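Long-range contacts in B-cell differentiation antigen CD72 (Mus musculus, PDB 5B1R), which acts as a B-cell receptor co-receptor that recognises the Sm/RNP self-antigen and dampens B-cell receptor signalling, its C-type lectin-like domain being the part crystallised: residues 69-74 with 110-115; 13-18 with 41-46. The protein carries 2 engineered substitutions. All coordinates share one frame; numbering follows the deposited sequence.

Interaction 1 (69-74 with 110-115). Engineered in segment 110-115: Ser111 (natural residue Cys).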
ATOM      1  N   TYR A  69       2.778   5.658  -4.257  1.00  9.66           N
ATOM      2  CA  TYR A  69       1.506   5.022  -3.912  1.00  9.23           C
ATOM      3  C   TYR A  69       1.153   5.221  -2.451  1.00  8.57           C
ATOM      4  O   TYR A  69       1.940   4.871  -1.571  1.00  9.76           O
ATOM      5  CB  TYR A  69       1.561   3.511  -4.199  1.00  9.01           C
ATOM      6  CG  TYR A  69       1.709   3.208  -5.679  1.00  9.72           C
ATOM      7  CD1 TYR A  69       2.948   3.254  -6.298  1.00 10.47           C
ATOM      8  CD2 TYR A  69       0.592   2.891  -6.452  1.00 10.55           C
ATOM      9  CE1 TYR A  69       3.076   3.019  -7.657  1.00 11.53           C
ATOM     10  CE2 TYR A  69       0.708   2.640  -7.813  1.00 10.53           C
ATOM     11  CZ  TYR A  69       1.953   2.699  -8.409  1.00 10.79           C
ATOM     12  OH  TYR A  69       2.100   2.456  -9.762  1.00 13.29           O
ATOM     13  N   TRP A  70      -0.039   5.743  -2.176  1.00  9.17           N
ATOM     14  CA  TRP A  70      -0.523   5.769  -0.801  1.00  9.33           C
ATOM     15  C   TRP A  70      -0.637   4.355  -0.226  1.00  8.70           C
ATOM     16  O   TRP A  70      -1.166   3.450  -0.885  1.00  9.10           O
ATOM     17  CB  TRP A  70      -1.888   6.443  -0.702  1.00  9.63           C
ATOM     18  CG  TRP A  70      -1.942   7.924  -0.921  1.00  8.94           C
ATOM     19  CD1 TRP A  70      -2.742   8.572  -1.801  1.00 10.26           C
ATOM     20  CD2 TRP A  70      -1.234   8.931  -0.184  1.00  9.92           C
ATOM     21  NE1 TRP A  70      -2.567   9.931  -1.677  1.00 10.71           N
ATOM     22  CE2 TRP A  70      -1.641  10.182  -0.693  1.00 10.38           C
ATOM     23  CE3 TRP A  70      -0.285   8.895   0.845  1.00 10.79           C
ATOM     24  CZ2 TRP A  70      -1.152  11.396  -0.185  1.00 11.73           C
ATOM     25  CZ3 TRP A  70       0.213  10.093   1.328  1.00 10.89           C
ATOM     26  CH2 TRP A  70      -0.218  11.325   0.810  1.00 11.14           C
ATOM     27  N   ILE A  71      -0.183   4.199   1.016  1.00  9.15           N
ATOM     28  CA  ILE A  71      -0.307   2.949   1.760  1.00  9.35           C
ATOM     29  C   ILE A  71      -0.721   3.288   3.199  1.00  9.37           C
ATOM     30  O   ILE A  71      -0.846   4.460   3.575  1.00  9.84           O
ATOM     31  CB  ILE A  71       1.020   2.131   1.753  1.00  8.67           C
ATOM     32  CG1 ILE A  71       2.176   2.904   2.414  1.00  9.56           C
ATOM     33  CG2 ILE A  71       1.379   1.707   0.318  1.00  9.43           C
ATOM     34  CD1 ILE A  71       3.304   2.014   2.860  1.00 11.02           C
ATOM     35  N   GLN A  72      -0.911   2.253   4.013  1.00  9.18           N
ATOM     36  CA  GLN A  72      -1.218   2.457   5.419  1.00  9.61           C
ATOM     37  C   GLN A  72      -0.079   3.166   6.144  1.00  8.95           C
ATOM     38  O   GLN A  72       1.085   2.783   6.026  1.00  9.44           O
ATOM     39  CB  GLN A  72      -1.438   1.112   6.091  1.00 11.70           C
ATOM     40  CG  GLN A  72      -1.769   1.229   7.568  1.00 14.43           C
ATOM     41  CD  GLN A  72      -1.736  -0.118   8.260  1.00 14.43           C
ATOM     42  OE1 GLN A  72      -2.708  -0.866   8.217  1.00 14.63           O
ATOM     43  NE2 GLN A  72      -0.607  -0.444   8.876  1.00 17.56           N
ATOM     44  N   MET A  73      -0.412   4.182   6.920  1.00  9.69           N
ATOM     45  CA  MET A  73       0.563   4.836   7.772  1.00  9.90           C
ATOM     46  C   MET A  73       1.109   3.837   8.797  1.00 10.12           C
ATOM     47  O   MET A  73       0.361   3.048   9.386  1.00 11.59           O
ATOM     48  CB  MET A  73      -0.107   6.001   8.504  1.00 12.68           C
ATOM     49  CG  MET A  73       0.853   6.785   9.359  1.00 15.22           C
ATOM     50  SD  MET A  73       0.080   8.072  10.347  1.00 20.29           S
ATOM     51  CE  MET A  73      -1.007   7.122  11.399  1.00 25.64           C
ATOM     52  N   SER A  74       2.422   3.868   9.008  1.00  9.35           N
ATOM     53  CA  SER A  74       3.065   2.980   9.972  1.00 10.31           C
ATOM     54  C   SER A  74       3.166   3.681  11.321  1.00 10.54           C
ATOM     55  O   SER A  74       3.967   4.602  11.496  1.00 11.34           O
ATOM     56  CB  SER A  74       4.436   2.597   9.458  1.00 10.76           C
ATOM     57  OG  SER A  74       5.080   1.800  10.424  1.00 11.77           O
ATOM     58  N   PRO A 110      -1.899   7.506  -6.796  1.00 10.55           N
ATOM     59  CA  PRO A 110      -2.538   6.184  -6.790  1.00 10.23           C
ATOM     60  C   PRO A 110      -2.342   5.546  -5.409  1.00  9.33           C
ATOM     61  O   PRO A 110      -1.659   6.110  -4.539  1.00  9.59           O
ATOM     62  CB  PRO A 110      -1.753   5.423  -7.867  1.00 11.52           C
ATOM     63  CG  PRO A 110      -0.384   6.077  -7.846  1.00 12.09           C
ATOM     64  CD  PRO A 110      -0.660   7.543  -7.599  1.00 11.64           C
ATOM     65  N   SER A 111      -2.916   4.365  -5.212  1.00  9.62           N
ATOM     66  CA  SER A 111      -2.874   3.743  -3.895  1.00  9.34           C
ATOM     67  C   SER A 111      -2.879   2.228  -4.035  1.00  8.87           C
ATOM     68  O   SER A 111      -3.105   1.693  -5.135  1.00  9.59           O
ATOM     69  CB  SER A 111      -4.078   4.208  -3.068  1.00  9.58           C
ATOM     70  OG  SER A 111      -5.306   3.866  -3.699  1.00 10.44           O
ATOM     71  N   ILE A 112      -2.636   1.546  -2.920  1.00  8.32           N
ATOM     72  CA  ILE A 112      -2.682   0.086  -2.907  1.00  8.70           C
ATOM     73  C   ILE A 112      -3.598  -0.320  -1.770  1.00  8.25           C
ATOM     74  O   ILE A 112      -3.407   0.129  -0.630  1.00  8.98           O
ATOM     75  CB  ILE A 112      -1.295  -0.545  -2.697  1.00  8.75           C
ATOM     76  CG1 ILE A 112      -0.283   0.045  -3.691  1.00  9.48           C
ATOM     77  CG2 ILE A 112      -1.389  -2.068  -2.803  1.00  9.52           C
ATOM     78  CD1 ILE A 112       1.166  -0.234  -3.362  1.00 10.16           C
ATOM     79  N   CYS A 113      -4.615  -1.122  -2.078  1.00  8.96           N
ATOM     80  CA  CYS A 113      -5.490  -1.701  -1.068  1.00  9.31           C
ATOM     81  C   CYS A 113      -5.102  -3.153  -0.820  1.00  9.23           C
ATOM     82  O   CYS A 113      -4.469  -3.794  -1.665  1.00  9.76           O
ATOM     83  CB  CYS A 113      -6.945  -1.674  -1.531  1.00 10.84           C
ATOM     84  SG  CYS A 113      -7.626  -0.083  -2.037  1.00 11.51           S
ATOM     85  N   GLU A 114      -5.523  -3.679   0.322  1.00  9.55           N
ATOM     86  CA  GLU A 114      -5.391  -5.107   0.553  1.00  9.08           C
ATOM     87  C   GLU A 114      -6.643  -5.653   1.211  1.00  8.61           C
ATOM     88  O   GLU A 114      -7.307  -4.971   2.006  1.00 10.42           O
ATOM     89  CB  GLU A 114      -4.158  -5.452   1.374  1.00 12.53           C
ATOM     90  CG  GLU A 114      -4.226  -5.188   2.835  1.00 13.01           C
ATOM     91  CD  GLU A 114      -3.019  -5.788   3.540  1.00 12.15           C
ATOM     92  OE1 GLU A 114      -1.963  -5.190   3.470  1.00 11.31           O
ATOM     93  OE2 GLU A 114      -3.101  -6.874   4.155  1.00 13.67           O
ATOM     94  N   SER A 115      -6.945  -6.892   0.868  1.00 10.20           N
ATOM     95  CA  SER A 115      -8.011  -7.636   1.507  1.00 11.27           C
ATOM     96  C   SER A 115      -7.442  -8.968   1.959  1.00 10.33           C
ATOM     97  O   SER A 115      -6.300  -9.327   1.634  1.00 10.54           O
ATOM     98  CB  SER A 115      -9.158  -7.876   0.515  1.00 13.41           C
ATOM     99  OG  SER A 115      -8.808  -8.896  -0.419  1.00 13.01           O
TER
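With chi1 of Tyr69 at -65° and of Ile112 at -51°, Tyr69 CG and Ile112 CG1 each stand anti to their own carbonyl carbon, and from there Ile112 CD1 meets Tyr69 CB at 3.9 Å. Pro110 lies over one face of the Tyr69 ring, and the two side chains cross at about a right angle. Pro110 CG sits 3.9 Å from the ring centroid in a CH-pi contact, displaced toward the rim on the CD2-CE2 side; Tyr69 CE2 is 3.6 Å from Pro110 CG. Ile112 CD1 also reaches Ile71 CG2 more loosely, the two isoleucines lying side by side and pointing the same way. Two backbone hydrogen bonds flank the single bridge of Trp70 with Ser111: Trp70 N to Pro110 O (2.9 Å) and Ile112 N to Trp70 O (3.2 Å). Ser111, an engineered residue, turns its CB mostly outward, although CB still brushes Trp70 CB at 3.9 Å. The polar ends are satisfied elsewhere, Tyr69 OH by Asp64 N and Trp70 NE1 by Arg24 O. Every touching residue is buried, close to the centre of the domain. Here strand 69-70, at the margin of the three-stranded sheet with 87-94 and 97-104, meets strand 109-119, while Ile19 and Ser20 of strand 15-21 lie against Tyr69 and Ser111, respectively.

Interaction 2 (13-18 with 41-46)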
ATOM      1  N   GLN A  13       0.802 -14.533   0.789  0.50 12.53           N
ATOM      2  CA  GLN A  13       0.457 -15.006   2.125  0.50 12.61           C
ATOM      3  C   GLN A  13      -1.062 -15.306   2.130  0.50 10.79           C
ATOM      4  O   GLN A  13      -1.561 -16.003   1.248  0.50 12.87           O
ATOM      5  CB  GLN A  13       0.889 -13.976   3.208  0.50 12.82           C
ATOM      6  CG  GLN A  13       2.385 -13.654   3.239  0.50 12.07           C
ATOM      7  CD  GLN A  13       2.797 -12.538   4.228  0.50 10.27           C
ATOM      8  OE1 GLN A  13       2.008 -11.618   4.576  0.50  8.08           O
ATOM      9  NE2 GLN A  13       4.066 -12.593   4.650  0.50 16.87           N
ATOM     10  N   GLU A  14      -1.779 -14.759   3.112  1.00 10.47           N
ATOM     11  CA  GLU A  14      -3.243 -14.805   3.273  1.00  9.69           C
ATOM     12  C   GLU A  14      -3.903 -13.493   2.863  1.00  9.72           C
ATOM     13  O   GLU A  14      -4.999 -13.171   3.344  1.00 10.54           O
ATOM     14  CB  GLU A  14      -3.610 -15.151   4.709  1.00 11.99           C
ATOM     15  CG  GLU A  14      -3.084 -16.498   5.136  1.00 12.07           C
ATOM     16  CD  GLU A  14      -3.394 -16.764   6.584  1.00 11.32           C
ATOM     17  OE1 GLU A  14      -2.754 -16.142   7.464  1.00 12.90           O
ATOM     18  OE2 GLU A  14      -4.285 -17.595   6.848  1.00 13.17           O
ATOM     19  N   ARG A  15      -3.248 -12.756   1.955  1.00  8.76           N
ATOM     20  CA  ARG A  15      -3.694 -11.433   1.538  1.00  9.47           C
ATOM     21  C   ARG A  15      -3.787 -11.333   0.016  1.00  8.01           C
ATOM     22  O   ARG A  15      -3.222 -12.146  -0.724  1.00  8.55           O
ATOM     23  CB  ARG A  15      -2.694 -10.391   2.032  1.00 11.06           C
ATOM     24  CG  ARG A  15      -2.500 -10.422   3.530  1.00 12.59           C
ATOM     25  CD  ARG A  15      -1.089 -10.052   3.917  1.00 13.01           C
ATOM     26  NE  ARG A  15      -0.836  -8.639   3.731  1.00 12.05           N
ATOM     27  CZ  ARG A  15       0.376  -8.090   3.679  1.00 10.76           C
ATOM     28  NH1 ARG A  15       0.483  -6.782   3.555  1.00 11.88           N
ATOM     29  NH2 ARG A  15       1.470  -8.842   3.716  1.00 12.03           N
ATOM     30  N   CYS A  16      -4.491 -10.295  -0.423  1.00  8.81           N
ATOM     31  CA  CYS A  16      -4.600  -9.929  -1.824  1.00  8.39           C
ATOM     32  C   CYS A  16      -4.428  -8.418  -1.922  1.00  8.03           C
ATOM     33  O   CYS A  16      -5.061  -7.681  -1.166  1.00  9.69           O
ATOM     34  CB  CYS A  16      -5.982 -10.280  -2.360  1.00  9.37           C
ATOM     35  SG  CYS A  16      -6.467 -12.005  -2.152  1.00  9.41           S
ATOM     36  N   PHE A  17      -3.620  -7.969  -2.882  1.00  8.31           N
ATOM     37  CA  PHE A  17      -3.427  -6.539  -3.109  1.00  8.50           C
ATOM     38  C   PHE A  17      -4.153  -6.087  -4.365  1.00  9.20           C
ATOM     39  O   PHE A  17      -4.221  -6.811  -5.363  1.00  9.77           O
ATOM     40  CB  PHE A  17      -1.951  -6.209  -3.261  1.00  9.84           C
ATOM     41  CG  PHE A  17      -1.142  -6.567  -2.063  1.00  8.89           C
ATOM     42  CD1 PHE A  17      -1.202  -5.800  -0.907  1.00  9.84           C
ATOM     43  CD2 PHE A  17      -0.321  -7.677  -2.085  1.00 11.70           C
ATOM     44  CE1 PHE A  17      -0.456  -6.154   0.201  1.00 11.63           C
ATOM     45  CE2 PHE A  17       0.427  -8.019  -0.987  1.00 13.37           C
ATOM     46  CZ  PHE A  17       0.365  -7.259   0.162  1.00 11.98           C
ATOM     47  N   TYR A  18      -4.651  -4.858  -4.310  1.00  9.51           N
ATOM     48  CA  TYR A  18      -5.278  -4.217  -5.446  1.00 10.09           C
ATOM     49  C   TYR A  18      -4.599  -2.867  -5.658  1.00  9.45           C
ATOM     50  O   TYR A  18      -4.599  -2.016  -4.746  1.00 10.82           O
ATOM     51  CB  TYR A  18      -6.783  -4.024  -5.206  1.00 11.82           C
ATOM     52  CG  TYR A  18      -7.430  -3.232  -6.306  1.00 12.16           C
ATOM     53  CD1 TYR A  18      -7.718  -3.827  -7.525  1.00 13.41           C
ATOM     54  CD2 TYR A  18      -7.729  -1.877  -6.142  1.00 12.44           C
ATOM     55  CE1 TYR A  18      -8.293  -3.090  -8.543  1.00 15.08           C
ATOM     56  CE2 TYR A  18      -8.304  -1.156  -7.152  1.00 13.11           C
ATOM     57  CZ  TYR A  18      -8.581  -1.764  -8.350  1.00 13.01           C
ATOM     58  OH  TYR A  18      -9.160  -1.053  -9.358  1.00 15.19           O
ATOM     59  N   ALA A  41      -3.008  -0.857   2.000  1.00  9.09           N
ATOM     60  CA  ALA A  41      -2.059  -1.940   2.178  1.00  9.36           C
ATOM     61  C   ALA A  41      -1.051  -1.631   3.285  1.00  9.07           C
ATOM     62  O   ALA A  41      -0.548  -0.509   3.397  1.00 10.74           O
ATOM     63  CB  ALA A  41      -1.354  -2.215   0.867  1.00 10.62           C
ATOM     64  N   ALA A  42      -0.756  -2.659   4.083  1.00  9.43           N
ATOM     65  CA  ALA A  42       0.044  -2.497   5.287  1.00 10.22           C
ATOM     66  C   ALA A  42       1.403  -3.147   5.100  1.00  9.29           C
ATOM     67  O   ALA A  42       1.488  -4.338   4.796  1.00 11.12           O
ATOM     68  CB  ALA A  42      -0.676  -3.135   6.463  1.00 14.37           C
ATOM     69  N   PHE A  43       2.456  -2.366   5.305  1.00  8.98           N
ATOM     70  CA  PHE A  43       3.831  -2.826   5.159  1.00  9.52           C
ATOM     71  C   PHE A  43       4.683  -2.360   6.336  1.00  9.16           C
ATOM     72  O   PHE A  43       5.839  -2.003   6.171  1.00 11.87           O
ATOM     73  CB  PHE A  43       4.427  -2.325   3.831  1.00 10.65           C
ATOM     74  CG  PHE A  43       3.645  -2.753   2.634  1.00  9.69           C
ATOM     75  CD1 PHE A  43       3.586  -4.097   2.281  1.00 10.63           C
ATOM     76  CD2 PHE A  43       2.921  -1.830   1.893  1.00 10.82           C
ATOM     77  CE1 PHE A  43       2.836  -4.508   1.196  1.00 11.34           C
ATOM     78  CE2 PHE A  43       2.180  -2.233   0.791  1.00 11.60           C
ATOM     79  CZ  PHE A  43       2.125  -3.574   0.452  1.00 11.68           C
ATOM     80  N   ASP A  44       4.116  -2.362   7.537  1.00  9.57           N
ATOM     81  CA  ASP A  44       4.841  -1.824   8.673  1.00 10.06           C
ATOM     82  C   ASP A  44       6.147  -2.566   8.963  1.00  9.30           C
ATOM     83  O   ASP A  44       7.128  -1.940   9.344  1.00 10.64           O
ATOM     84  CB  ASP A  44       4.004  -1.853   9.948  1.00 11.03           C
ATOM     85  CG  ASP A  44       2.826  -0.899   9.936  1.00 11.41           C
ATOM     86  OD1 ASP A  44       2.504  -0.254   8.915  1.00 11.50           O
ATOM     87  OD2 ASP A  44       2.207  -0.800  11.011  1.00 13.08           O
ATOM     88  N   GLU A  45       6.141  -3.896   8.827  1.00 10.24           N
ATOM     89  CA  GLU A  45       7.302  -4.718   9.133  1.00  9.62           C
ATOM     90  C   GLU A  45       7.623  -5.608   7.938  1.00 10.07           C
ATOM     91  O   GLU A  45       6.726  -6.061   7.220  1.00 11.53           O
ATOM     92  CB  GLU A  45       7.029  -5.585  10.371  1.00 10.64           C
ATOM     93  CG  GLU A  45       6.851  -4.774  11.648  1.00 10.89           C
ATOM     94  CD  GLU A  45       8.134  -4.199  12.185  1.00 11.31           C
ATOM     95  OE1 GLU A  45       9.234  -4.474  11.646  1.00 11.31           O
ATOM     96  OE2 GLU A  45       8.034  -3.457  13.173  1.00 12.78           O
ATOM     97  N   PRO A  46       8.902  -5.940   7.756  1.00  9.21           N
ATOM     98  CA  PRO A  46      10.029  -5.491   8.576  1.00 10.40           C
ATOM     99  C   PRO A  46      10.459  -4.072   8.253  1.00  9.60           C
ATOM    100  O   PRO A  46      10.374  -3.634   7.100  1.00 10.25           O
ATOM    101  CB  PRO A  46      11.149  -6.452   8.182  1.00 10.76           C
ATOM    102  CG  PRO A  46      10.820  -6.826   6.781  1.00 11.82           C
ATOM    103  CD  PRO A  46       9.327  -6.893   6.714  1.00 11.25           C
TER
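Arg15 meets Ala42 and Phe43 through its guanidinium, where NH1 comes to 2.9 Å from Ala42 O and 4.0 Å from Phe43 CE1. The chain bends at chi2 and chi3, which place CD and NE, and the guanidinium plane is turned 55° from the Phe43 ring. In one of two conformers of the exposed Gln13, Arg15 NH2 also donates to Gln13 OE1 at 3.0 Å. The charge is answered by Glu114, whose OE2 forms a salt bridge with Arg15 NE while its OE1 accepts from Ala42 N; one carboxylate thus ties the arginine to the loop, and would be expected to stabilise its positive charge. Two residues on, Phe17 CZ lies against one face of the Arg15 guanidinium, offset toward its rim. Phe17 CE1 meets Phe43 CZ tip to tip at 3.7 Å; the planes are 30° apart, yet the rings are slid so far that they barely overlap. Ala41 CB approaches the Phe17 edge near the ring plane, 4.0 Å from CD1. Leu59 of helix 57-60 packs on both phenylalanines. In this domain the loop leaving strand 39-40 thus lies against the N-terminal hairpin of strands 10-12 and 15-21. That hairpin, with its Cys5-Cys16 disulfide, is the extra element of long-form C-type lectin-like domains.

How the interactions relate
The centres of interactions 1 and 2 lie about 9 Å apart within one C-type lectin-like domain, and the two come in series along the chain, 13-18 with 41-46 closing before 69-74 with 110-115 opens. Strands 15-21 and 109-119 are antiparallel neighbours in a single sheet, and probable backbone hydrogen bonds join the contacts directly: Cys113 N to Tyr18 O and Ala41 N to Ile112 O, both 2.8 Å. Strand 109-119 is therefore the shared element. Interaction 1 ties it to strand 69-70 of the three-stranded sheet, while interaction 2 lays the loop after strand 39-40 against the N-terminal hairpin of this extracellular domain.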